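Local coordinates for GTP-binding nuclear protein GSP1 (Encephalitozoon cuniculi, PDB 4DJT), which binds guanine nucleotides as a Ran-type small GTPase and probably takes part in protein import into the nucleus and RNA export from it, at residues Lys78-Tyr81 / Tyr82-Ala85; Ala112-Gly115 / Asn116-Ile120. All coordinates share one frame; numbering follows the deposited sequence. Where two conformers were deposited one is given.

Contact 1: residues Lys78-Tyr81 / Tyr82-Ala85; sequences KDVY and YIGA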
# COMPACT_ATOMS: atom_id res chain seq x y z
N LYS A 78 14.52 5.24 -3.85
CA LYS A 78 15.64 5.29 -2.93
C LYS A 78 15.40 4.31 -1.78
O LYS A 78 14.26 4.04 -1.41
CB LYS A 78 15.80 6.71 -2.36
CG LYS A 78 16.51 7.67 -3.30
CD LYS A 78 16.35 9.11 -2.83
CE LYS A 78 17.03 10.08 -3.78
NZ LYS A 78 17.20 11.45 -3.19
N ASP A 79 16.48 3.79 -1.22
CA ASP A 79 16.42 2.90 -0.07
C ASP A 79 15.69 3.53 1.10
O ASP A 79 14.98 2.85 1.82
CB ASP A 79 17.83 2.49 0.38
CG ASP A 79 18.55 1.57 -0.64
OD1 ASP A 79 17.91 1.10 -1.62
OD2 ASP A 79 19.76 1.32 -0.45
N VAL A 80 15.86 4.84 1.30
CA VAL A 80 15.19 5.55 2.41
C VAL A 80 13.67 5.49 2.33
O VAL A 80 13.00 5.61 3.34
CB VAL A 80 15.66 7.02 2.56
CG1 VAL A 80 17.02 7.06 3.25
CG2 VAL A 80 15.71 7.71 1.21
N TYR A 81 13.13 5.27 1.14
CA TYR A 81 11.71 5.02 0.99
C TYR A 81 11.32 3.80 1.80
O TYR A 81 10.31 3.81 2.51
CB TYR A 81 11.33 4.84 -0.48
CG TYR A 81 9.83 4.72 -0.74
CD1 TYR A 81 9.23 3.49 -0.98
CD2 TYR A 81 9.01 5.85 -0.74
CE1 TYR A 81 7.85 3.38 -1.20
CE2 TYR A 81 7.65 5.74 -0.95
CZ TYR A 81 7.07 4.51 -1.17
OH TYR A 81 5.69 4.46 -1.45
N TYR A 82 12.12 2.74 1.68
CA TYR A 82 11.80 1.45 2.31
C TYR A 82 12.22 1.39 3.78
O TYR A 82 11.59 0.72 4.59
CB TYR A 82 12.45 0.32 1.54
CG TYR A 82 11.98 0.21 0.12
CD1 TYR A 82 10.64 -0.00 -0.18
CD2 TYR A 82 12.85 0.31 -0.91
CE1 TYR A 82 10.20 -0.11 -1.47
CE2 TYR A 82 12.41 0.19 -2.23
CZ TYR A 82 11.08 -0.03 -2.48
OH TYR A 82 10.64 -0.13 -3.77
N ILE A 83 13.31 2.07 4.13
CA ILE A 83 13.92 1.89 5.45
C ILE A 83 12.94 2.16 6.59
O ILE A 83 12.21 3.14 6.58
CB ILE A 83 15.15 2.80 5.65
CG1 ILE A 83 16.32 2.29 4.80
CG2 ILE A 83 15.58 2.83 7.13
CD1 ILE A 83 17.57 3.17 4.84
N GLY A 84 12.91 1.27 7.56
CA GLY A 84 12.04 1.45 8.71
C GLY A 84 10.62 0.91 8.53
O GLY A 84 9.84 0.94 9.48
N ALA A 85 10.29 0.44 7.32
CA ALA A 85 8.95 -0.12 7.05
C ALA A 85 8.73 -1.39 7.82
O ALA A 85 9.64 -2.24 7.90
CB ALA A 85 8.72 -0.40 5.56
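Tyr81 and Tyr82 meet as a T-shaped (edge-to-face) pair, although they are neighbours in sequence. The ring centroids lie 5.5 Å apart and the planes stand at 83°. Tyr81 is the edge partner. Its CD1 sits 3.8 Å from Tyr82 CE1, above one face of the Tyr82 ring and offset toward the rim. Different first torsions go with this approach of Tyr81 CD1. Tyr81 has CG anti to its N (chi1 -174°), whereas Tyr82 has CG beside its N and anti to its carbonyl carbon. On the backbone, Asp79 O takes two N-H groups. The one from Ile83 N is 3.0 Å long and lies in the carbonyl plane. The one from Tyr82 N, at 2.9 Å, is weak because its N-H is poorly aimed. Ile83 CG1 also rests 3.3 Å from Asp79 O, and Ile83 CD1 reaches Val80 CG1 at 4.2 Å. This short helical turn belongs to the predicted switch II of the Ras-type G domain. The chain leaves it through a type II beta turn from Tyr82 to Ala85, closed by Ala85 N on Tyr82 O at 3.0 Å. Gly84, third residue of the turn, has positive phi (87°), as the i+2 position of a type II turn often does. Farther out, the Tyr81 hydroxyl hydrogen-bonds to Leu16 O, and the ring packs on Trp66 and Thr68 of strand 60-68. The Tyr82 hydroxyl hydrogen-bonds to Glu109 OE2, and Lys13 NZ to both Tyr81 O and Ile83 O. The Tyr81 side chain lies about 8 Å from the bound magnesium ion.

Contact 2: residues Ala112-Gly115 / Asn116-Ile120; sequences AVVG and NEAPI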
# COMPACT_ATOMS: atom_id res chain seq x y z
N ALA A 112 14.95 -6.48 -0.26
CA ALA A 112 16.40 -6.20 -0.28
C ALA A 112 16.79 -5.14 0.78
O ALA A 112 17.92 -5.13 1.25
CB ALA A 112 16.83 -5.74 -1.67
N VAL A 113 15.85 -4.25 1.12
CA VAL A 113 16.05 -3.28 2.19
C VAL A 113 15.49 -3.69 3.58
O VAL A 113 16.16 -3.45 4.58
CB VAL A 113 15.47 -1.89 1.77
CG1 VAL A 113 15.63 -0.87 2.89
CG2 VAL A 113 16.15 -1.39 0.52
N VAL A 114 14.31 -4.31 3.66
CA VAL A 114 13.59 -4.54 4.92
C VAL A 114 13.71 -6.00 5.41
O VAL A 114 13.42 -6.28 6.56
CB VAL A 114 12.10 -4.19 4.75
CG1 VAL A 114 11.34 -4.28 6.06
CG2 VAL A 114 11.95 -2.79 4.14
N GLY A 115 14.10 -6.91 4.51
CA GLY A 115 14.20 -8.33 4.82
C GLY A 115 12.94 -9.09 4.43
O GLY A 115 11.96 -8.49 3.99
N ASN A 116 12.97 -10.40 4.65
CA ASN A 116 11.97 -11.32 4.15
C ASN A 116 10.89 -11.65 5.15
O ASN A 116 10.04 -12.49 4.87
CB ASN A 116 12.62 -12.66 3.75
CG ASN A 116 13.83 -12.49 2.87
OD1 ASN A 116 13.91 -11.57 2.06
ND2 ASN A 116 14.81 -13.41 3.02
N GLU A 117 10.91 -11.07 6.34
CA GLU A 117 9.88 -11.36 7.35
C GLU A 117 8.69 -10.38 7.30
O GLU A 117 7.56 -10.77 7.59
CB GLU A 117 10.45 -11.33 8.74
CG GLU A 117 11.43 -12.44 9.05
CD GLU A 117 11.86 -12.37 10.48
OE1 GLU A 117 13.01 -11.93 10.73
OE2 GLU A 117 11.01 -12.69 11.37
N ALA A 118 8.97 -9.13 6.98
CA ALA A 118 7.93 -8.09 6.94
C ALA A 118 6.80 -8.43 5.99
O ALA A 118 7.03 -8.76 4.81
CB ALA A 118 8.55 -6.74 6.58
N PRO A 119 5.56 -8.33 6.47
CA PRO A 119 4.45 -8.76 5.65
C PRO A 119 4.28 -7.89 4.41
O PRO A 119 4.39 -6.64 4.48
CB PRO A 119 3.24 -8.59 6.56
CG PRO A 119 3.67 -7.63 7.61
CD PRO A 119 5.12 -7.97 7.84
N ILE A 120 3.98 -8.56 3.30
CA ILE A 120 3.61 -7.90 2.07
C ILE A 120 2.19 -8.34 1.69
O ILE A 120 1.92 -9.52 1.62
CB ILE A 120 4.58 -8.27 0.93
CG1 ILE A 120 6.04 -7.96 1.29
CG2 ILE A 120 4.20 -7.55 -0.34
CD1 ILE A 120 7.01 -8.27 0.16
O HOH W 1 11.77 -8.47 7.18
O HOH W 2 9.25 -9.01 3.34
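Helix 103-114 stops at Val114, and Gly115 turns the chain out of it with a phi of 95°, beyond which Asn116 to Ala118 loop round to bring Ala118 back beside Val114. In one of the two deposited conformers of Val114, its CG1 lies 3.8 Å from Ala118 CB. This methyl contact is to that extent tentative. CG1 is the branch of Val114 anti to the backbone N (chi1 -174°), and the CA-CB bond of Ala118 points back at the helix end. Asn116 folds back so that its OD1 lies above the plane of the preceding peptide, 3.6 Å from Gly115 C. Its CG stands beside its own N, which places the amide near the bend. This is the link from a helix to the next parallel strand, 120-125, in the Rossmann-like sheet of the Ras-type G domain. The positive phi of Gly115, with psi near 180°, is a conformation largely reserved for glycine. Two waters bridge the loop. One donates to Val114 O at 2.8 Å and accepts from Ala118 N at 2.9 Å. It thus joins a carbonyl at the helix end to an amide of the returning loop. The second donates to Gly115 O at 2.8 Å and to Ala118 O at 2.7 Å, holding two carbonyl oxygens through its two protons. Beyond the bend, Pro119 packs on Leu169, Ile172 and Phe173 of helix 164-174. Ile120 enters the strand and lies against Val107, Phe110 and Gln111 of helix 103-114.

Overall arrangement
Contact 1 comes first along the chain, in the predicted switch II just before strand 87-93. Contact 2 follows, at the end of helix 103-114 just before strand 120-125. These two strands are parallel neighbours in the central sheet, so the contacts sit at the entrances to adjacent strands. The centres of contact 1 and contact 2 are about 11 Å apart, on the same side of the chain's centre. They touch directly: Tyr82 CB packs on Val113 CG1 at 3.7 Å, and Asp79 also meets Val113. Residues 78-85 thus lie between the nucleotide side and helix 103-114, while residues 112-120 lie away from the annotated sites.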